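Local structure of beta-1,4-galactanase (Thielavia heterothallica, 1HJS) at residues 7-12 against 63-68; 13-18 against 298-303; 220-225 against 259-264. The protein hydrolyses beta-1,4-galactosidic linkages in type I arabinogalactans, as a galactanase of glycoside hydrolase family 53 built on a TIM barrel. All coordinates share one frame; numbering follows the deposited sequence.

Contact 1. Residues 7-12 against 63-68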
# COMPACT_ATOMS: atom_id res chain seq x y z
N VAL A 7 -2.07 8.53 0.38
CA VAL A 7 -1.25 8.31 -0.80
C VAL A 7 0.02 7.64 -0.30
O VAL A 7 0.38 7.76 0.87
CB VAL A 7 -0.85 9.64 -1.50
CG1 VAL A 7 -2.08 10.44 -1.86
CG2 VAL A 7 0.10 10.45 -0.60
N ASP A 8 0.68 6.92 -1.19
CA ASP A 8 1.95 6.30 -0.87
C ASP A 8 2.94 7.35 -1.40
O ASP A 8 2.96 7.63 -2.60
CB ASP A 8 2.12 4.98 -1.61
CG ASP A 8 3.40 4.26 -1.24
OD1 ASP A 8 4.47 4.88 -1.28
OD2 ASP A 8 3.33 3.05 -0.90
N TRP A 9 3.74 7.94 -0.52
CA TRP A 9 4.68 8.97 -0.94
C TRP A 9 6.14 8.55 -0.74
O TRP A 9 7.03 9.40 -0.66
CB TRP A 9 4.40 10.26 -0.15
CG TRP A 9 4.92 10.26 1.27
CD1 TRP A 9 4.95 9.20 2.13
CD2 TRP A 9 5.47 11.38 1.97
NE1 TRP A 9 5.50 9.59 3.34
CE2 TRP A 9 5.82 10.92 3.27
CE3 TRP A 9 5.71 12.72 1.64
CZ2 TRP A 9 6.40 11.76 4.23
CZ3 TRP A 9 6.28 13.56 2.60
CH2 TRP A 9 6.62 13.07 3.88
N SER A 10 6.37 7.25 -0.70
CA SER A 10 7.70 6.68 -0.48
C SER A 10 8.87 7.35 -1.21
O SER A 10 9.92 7.57 -0.62
CB SER A 10 7.70 5.19 -0.81
OG SER A 10 6.69 4.50 -0.09
N SER A 11 8.68 7.66 -2.49
CA SER A 11 9.73 8.26 -3.31
C SER A 11 10.05 9.72 -3.00
O SER A 11 10.94 10.29 -3.64
CB SER A 11 9.34 8.18 -4.78
OG SER A 11 8.25 9.05 -5.03
N VAL A 12 9.35 10.33 -2.06
CA VAL A 12 9.58 11.75 -1.75
C VAL A 12 11.04 12.19 -1.65
O VAL A 12 11.45 13.11 -2.36
CB VAL A 12 8.81 12.18 -0.48
CG1 VAL A 12 9.26 11.37 0.73
CG2 VAL A 12 9.02 13.69 -0.24
N ILE A 63 12.04 6.32 8.70
CA ILE A 63 11.88 7.04 9.95
C ILE A 63 12.01 8.53 9.66
O ILE A 63 11.28 9.35 10.21
CB ILE A 63 12.92 6.59 11.01
CG1 ILE A 63 12.54 5.20 11.53
CG2 ILE A 63 12.99 7.60 12.16
CD1 ILE A 63 13.56 4.57 12.44
N ALA A 64 12.94 8.89 8.78
CA ALA A 64 13.14 10.29 8.43
C ALA A 64 11.88 10.92 7.83
O ALA A 64 11.46 12.00 8.26
CB ALA A 64 14.31 10.43 7.47
N ILE A 65 11.27 10.27 6.85
CA ILE A 65 10.07 10.85 6.25
C ILE A 65 8.85 10.68 7.14
O ILE A 65 7.93 11.50 7.08
CB ILE A 65 9.80 10.31 4.83
CG1 ILE A 65 9.58 8.79 4.85
CG2 ILE A 65 10.97 10.65 3.92
CD1 ILE A 65 9.20 8.23 3.48
N ALA A 66 8.84 9.65 7.98
CA ALA A 66 7.71 9.45 8.89
C ALA A 66 7.65 10.62 9.87
O ALA A 66 6.57 11.08 10.23
CB ALA A 66 7.86 8.13 9.64
N LYS A 67 8.82 11.08 10.32
CA LYS A 67 8.88 12.22 11.24
C LYS A 67 8.29 13.45 10.55
O LYS A 67 7.59 14.24 11.17
CB LYS A 67 10.32 12.50 11.67
CG LYS A 67 10.89 11.51 12.67
CD LYS A 67 12.36 11.78 12.88
CE LYS A 67 12.94 10.88 13.94
NZ LYS A 67 14.42 11.08 14.09
N ARG A 68 8.59 13.60 9.26
CA ARG A 68 8.09 14.74 8.50
C ARG A 68 6.58 14.64 8.34
O ARG A 68 5.88 15.65 8.44
CB ARG A 68 8.76 14.79 7.11
CG ARG A 68 10.19 15.32 7.15
CD ARG A 68 10.87 15.16 5.79
NE ARG A 68 10.12 15.79 4.71
CZ ARG A 68 10.50 15.79 3.44
NH1 ARG A 68 11.63 15.18 3.08
NH2 ARG A 68 9.75 16.39 2.52
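Barrel strand 4-8 leads into a type I turn, Trp9 to Val12, where the nearest CA atoms of the two segments, those of Val12 and Ile65, are 8.1 Å apart. Trp9 has its CG in the crowded position between backbone N and carbonyl carbon (chi1 78°), and the indole reaches tip to tip for Ile65. Its benzo edge meets the helix backbone, with Trp9 CZ2 3.2 Å from Ile65 O, which lies in the ring plane, and 3.7 Å from Ile65 CB. Val12 CG1 sits over one face of the indole, near its rim, and also packs 3.7 Å from Ile65 CG2, so Val12 lines both ring and helix. Beyond it Val12 CG2 touches the guanidinium tip of Arg68 at NH2, a nitrogen salt-bridged to Glu16 and Glu33. On the strand side, Asp8 OD1 accepts from Ser10 N at 3.1 Å, an Asx turn, and from Ser10 OG at 2.5 Å. No hydrogen bond joins the two segments; Trp9 NE1 turns instead to Gln46 of the next strand. The turn after the strand and the helix thus meet mainly by apolar packing, while the polar ends find their partners in neighbouring elements.

Contact 2. Residues 13-18 against 298-303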
# COMPACT_ATOMS: atom_id res chain seq x y z
N VAL A 13 11.82 11.56 -0.78
CA VAL A 13 13.23 11.95 -0.63
C VAL A 13 14.05 11.62 -1.87
O VAL A 13 14.97 12.35 -2.23
CB VAL A 13 13.86 11.28 0.63
CG1 VAL A 13 15.38 11.39 0.58
CG2 VAL A 13 13.34 11.98 1.88
N VAL A 14 13.72 10.51 -2.53
CA VAL A 14 14.44 10.14 -3.75
C VAL A 14 14.27 11.26 -4.77
O VAL A 14 15.22 11.67 -5.43
CB VAL A 14 13.90 8.81 -4.34
CG1 VAL A 14 14.49 8.58 -5.73
CG2 VAL A 14 14.27 7.65 -3.43
N GLU A 15 13.04 11.77 -4.88
CA GLU A 15 12.74 12.85 -5.82
C GLU A 15 13.34 14.19 -5.41
O GLU A 15 13.84 14.93 -6.26
CB GLU A 15 11.23 12.98 -6.00
CG GLU A 15 10.62 11.88 -6.85
CD GLU A 15 11.01 11.97 -8.32
OE1 GLU A 15 12.22 12.04 -8.62
OE2 GLU A 15 10.10 11.97 -9.18
N GLU A 16 13.29 14.51 -4.13
CA GLU A 16 13.86 15.77 -3.67
C GLU A 16 15.36 15.76 -3.94
O GLU A 16 15.92 16.77 -4.35
CB GLU A 16 13.58 15.96 -2.17
CG GLU A 16 12.10 16.03 -1.84
CD GLU A 16 11.82 16.14 -0.36
OE1 GLU A 16 12.65 15.67 0.45
OE2 GLU A 16 10.75 16.67 0.00
N ARG A 17 15.99 14.61 -3.73
CA ARG A 17 17.43 14.50 -3.98
C ARG A 17 17.73 14.58 -5.47
O ARG A 17 18.85 14.87 -5.87
CB ARG A 17 17.97 13.18 -3.43
CG ARG A 17 18.05 13.12 -1.91
CD ARG A 17 18.48 11.75 -1.45
NE ARG A 17 18.57 11.68 0.00
CZ ARG A 17 18.68 10.54 0.69
NH1 ARG A 17 18.70 9.38 0.05
NH2 ARG A 17 18.75 10.58 2.01
N ALA A 18 16.73 14.29 -6.29
CA ALA A 18 16.89 14.35 -7.73
C ALA A 18 16.62 15.76 -8.24
O ALA A 18 16.61 16.00 -9.45
CB ALA A 18 15.96 13.36 -8.42
N PRO A 298 1.62 9.49 -6.17
CA PRO A 298 1.13 10.60 -6.99
C PRO A 298 2.19 11.64 -7.39
O PRO A 298 2.02 12.34 -8.39
CB PRO A 298 0.04 11.21 -6.12
CG PRO A 298 0.60 11.02 -4.74
CD PRO A 298 1.12 9.59 -4.79
N ALA A 299 3.27 11.72 -6.62
CA ALA A 299 4.31 12.71 -6.88
C ALA A 299 5.62 12.19 -7.48
O ALA A 299 6.61 12.93 -7.53
CB ALA A 299 4.61 13.48 -5.58
N TRP A 300 5.63 10.95 -7.94
CA TRP A 300 6.85 10.37 -8.52
C TRP A 300 6.94 10.75 -9.99
O TRP A 300 6.82 9.90 -10.89
CB TRP A 300 6.81 8.85 -8.36
CG TRP A 300 8.15 8.19 -8.45
CD1 TRP A 300 9.34 8.77 -8.82
CD2 TRP A 300 8.45 6.82 -8.17
NE1 TRP A 300 10.34 7.84 -8.80
CE2 TRP A 300 9.82 6.63 -8.40
CE3 TRP A 300 7.68 5.72 -7.75
CZ2 TRP A 300 10.45 5.39 -8.23
CZ3 TRP A 300 8.30 4.49 -7.58
CH2 TRP A 300 9.68 4.34 -7.82
N ILE A 301 7.17 12.03 -10.25
CA ILE A 301 7.23 12.54 -11.61
C ILE A 301 8.34 12.00 -12.51
O ILE A 301 8.22 12.07 -13.73
CB ILE A 301 7.26 14.09 -11.61
CG1 ILE A 301 8.52 14.60 -10.92
CG2 ILE A 301 6.01 14.62 -10.90
CD1 ILE A 301 8.62 16.12 -10.91
N HIS A 302 9.41 11.46 -11.93
CA HIS A 302 10.48 10.90 -12.75
C HIS A 302 10.21 9.44 -13.10
O HIS A 302 11.03 8.77 -13.72
CB HIS A 302 11.84 11.04 -12.04
CG HIS A 302 12.39 12.43 -12.09
ND1 HIS A 302 12.57 13.20 -10.96
CD2 HIS A 302 12.79 13.20 -13.13
CE1 HIS A 302 13.05 14.39 -11.31
NE2 HIS A 302 13.19 14.41 -12.62
N ASN A 303 9.04 8.96 -12.70
CA ASN A 303 8.60 7.59 -12.98
C ASN A 303 7.10 7.75 -13.22
O ASN A 303 6.28 7.04 -12.64
CB ASN A 303 8.87 6.67 -11.79
CG ASN A 303 8.41 5.24 -12.02
OD1 ASN A 303 8.57 4.70 -13.12
ND2 ASN A 303 7.85 4.62 -10.99
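One carboxylate, that of Glu15, grips both the ring and the backbone of a single residue, His302. The imidazole nitrogen His302 ND1 donates to Glu15 OE1 over a short 2.6 Å, nearly straight at 164°, with the oxygen in the plane of the ring. His302 N gives the second bond, 2.9 Å to Glu15 OE2. Both oxygens accept through their syn lone pairs, so the carboxylate is held at two points, and its plane stands 67° from the imidazole. In Glu15, CG lies anti to the carbonyl carbon, and a bend at chi2 (-70°) turns the carboxylate toward His302. The same OE2 lies in the plane of the Trp300 indole, 3.3 Å from its edge atom CD1, and 3.5 Å from Ile301 CG1. Trp300, centre of an inverse gamma turn, carries Asn303 ND2 above one ring face, near the rim. Ala18 CB adds a looser touch on His302 CE1. So close a carboxylate would probably favour a protonated, positively charged imidazole. The contact joins helix 12-17, which follows the first barrel strand, to the loop after the last strand, 290-296; Tyr22 hydrogen-bonds Ala299 O and also touches Glu15, while on the helix Val13 packs against Ile65 and Arg68 of helix 59-71.

Contact 3. Residues 220-225 against 259-264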
# COMPACT_ATOMS: atom_id res chain seq x y z
N SER A 220 -10.71 -6.98 -16.53
CA SER A 220 -11.55 -7.62 -15.52
C SER A 220 -11.68 -6.79 -14.25
O SER A 220 -12.55 -7.04 -13.42
CB SER A 220 -10.99 -9.00 -15.16
OG SER A 220 -11.05 -9.88 -16.28
N ALA A 221 -10.82 -5.78 -14.11
CA ALA A 221 -10.82 -4.92 -12.93
C ALA A 221 -11.93 -3.87 -12.95
O ALA A 221 -11.66 -2.67 -12.84
CB ALA A 221 -9.46 -4.23 -12.78
N THR A 222 -13.17 -4.32 -13.10
CA THR A 222 -14.30 -3.41 -13.13
C THR A 222 -14.63 -2.94 -11.72
O THR A 222 -14.27 -3.59 -10.74
CB THR A 222 -15.56 -4.08 -13.71
OG1 THR A 222 -15.86 -5.25 -12.94
CG2 THR A 222 -15.34 -4.47 -15.16
N LEU A 223 -15.31 -1.81 -11.63
CA LEU A 223 -15.72 -1.29 -10.34
C LEU A 223 -16.75 -2.26 -9.76
O LEU A 223 -16.85 -2.44 -8.55
CB LEU A 223 -16.33 0.10 -10.50
CG LEU A 223 -15.34 1.16 -11.00
CD1 LEU A 223 -16.08 2.46 -11.28
CD2 LEU A 223 -14.25 1.38 -9.96
N SER A 224 -17.53 -2.88 -10.65
CA SER A 224 -18.54 -3.84 -10.22
C SER A 224 -17.88 -5.04 -9.56
O SER A 224 -18.34 -5.51 -8.51
CB SER A 224 -19.38 -4.30 -11.42
OG SER A 224 -18.58 -4.94 -12.39
N ALA A 225 -16.80 -5.54 -10.15
CA ALA A 225 -16.09 -6.69 -9.60
C ALA A 225 -15.44 -6.33 -8.26
O ALA A 225 -15.37 -7.16 -7.36
CB ALA A 225 -15.03 -7.19 -10.58
N PHE A 259 -9.26 -1.19 -20.97
CA PHE A 259 -9.74 -0.76 -19.66
C PHE A 259 -11.07 -1.42 -19.30
O PHE A 259 -11.82 -1.83 -20.19
CB PHE A 259 -9.88 0.77 -19.63
CG PHE A 259 -8.61 1.48 -19.24
CD1 PHE A 259 -7.43 1.27 -19.95
CD2 PHE A 259 -8.59 2.34 -18.15
CE1 PHE A 259 -6.25 1.90 -19.57
CE2 PHE A 259 -7.42 2.98 -17.77
CZ PHE A 259 -6.24 2.76 -18.48
N PRO A 260 -11.36 -1.54 -18.00
CA PRO A 260 -12.62 -2.16 -17.55
C PRO A 260 -13.81 -1.42 -18.15
O PRO A 260 -13.80 -0.20 -18.29
CB PRO A 260 -12.54 -2.03 -16.04
CG PRO A 260 -11.07 -2.10 -15.77
CD PRO A 260 -10.51 -1.20 -16.85
N SER A 261 -14.85 -2.18 -18.49
CA SER A 261 -16.05 -1.60 -19.09
C SER A 261 -16.69 -0.44 -18.35
O SER A 261 -17.12 0.53 -18.98
CB SER A 261 -17.09 -2.70 -19.33
OG SER A 261 -17.51 -3.28 -18.11
N ASP A 262 -16.78 -0.51 -17.02
CA ASP A 262 -17.42 0.57 -16.28
C ASP A 262 -16.56 1.79 -15.93
O ASP A 262 -16.94 2.59 -15.07
CB ASP A 262 -18.11 0.06 -15.00
CG ASP A 262 -17.21 -0.77 -14.12
OD1 ASP A 262 -15.97 -0.64 -14.22
OD2 ASP A 262 -17.75 -1.55 -13.30
N VAL A 263 -15.42 1.93 -16.60
CA VAL A 263 -14.55 3.09 -16.38
C VAL A 263 -14.09 3.64 -17.74
O VAL A 263 -13.33 4.61 -17.80
CB VAL A 263 -13.30 2.74 -15.53
CG1 VAL A 263 -13.72 2.30 -14.14
CG2 VAL A 263 -12.48 1.66 -16.22
N LYS A 264 -14.58 3.03 -18.81
CA LYS A 264 -14.22 3.45 -20.17
C LYS A 264 -14.62 4.87 -20.53
O LYS A 264 -14.05 5.47 -21.44
CB LYS A 264 -14.84 2.49 -21.20
CG LYS A 264 -13.96 1.30 -21.54
CD LYS A 264 -14.53 0.55 -22.74
CE LYS A 264 -13.53 -0.44 -23.32
NZ LYS A 264 -13.20 -1.55 -22.38
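An N-capped helix start, that of helix 223-237 in the TIM barrel, is met here by the loop that follows barrel strand 240-245. Asp262 carries the polar part. Its CG sits in the crowded position between backbone N and carbonyl carbon (chi1 53°), which puts the carboxylate across the first turn: Asp262 OD1 accepts from Leu223 N at 2.9 Å, nearly straight at 170°, and OD2 from Ser224 N at 3.0 Å, each through its syn lone pair. A negative group at this end would probably be stabilised by the helix dipole. An alanine here in place of Asp262 would take both acceptors from the amides of Leu223 and Ser224, and would probably loosen the loop from the helix start. Thr222, the N-cap, accepts from Ala225 N through OG1, and its CG2 slides past the Pro260 ring, 3.8 Å from CB. Leu223 crosses Val263 obliquely, its CG 3.7 Å from Val263 CG1, and also packs on Val280 and Ile283 of helix 270-285. Pro260 presses its ring on the inverse gamma turn centred at Ala221; there Ala221 O, buried with no polar partner, lies 3.0 Å from Pro260 CG.

In the fold
Contacts 1 and 2 are neighbours on the same side of the chain's centre, their own centres 12 Å apart, and share the chain that runs from strand 4-8 into helix 12-17. The Arg68-Glu16 salt bridge is the joint between them, and Ser11 packs on Trp300. Contact 1 is buried and mainly apolar; contact 2, farther from the centre and partly buried, relies on a carboxylate. Contact 3, also partly buried, again uses an acid, but on helix-end amides instead of a histidine. It touches neither of the others, lies across the chain's centre from contact 1, and is nested within the loop that contact 2 closes.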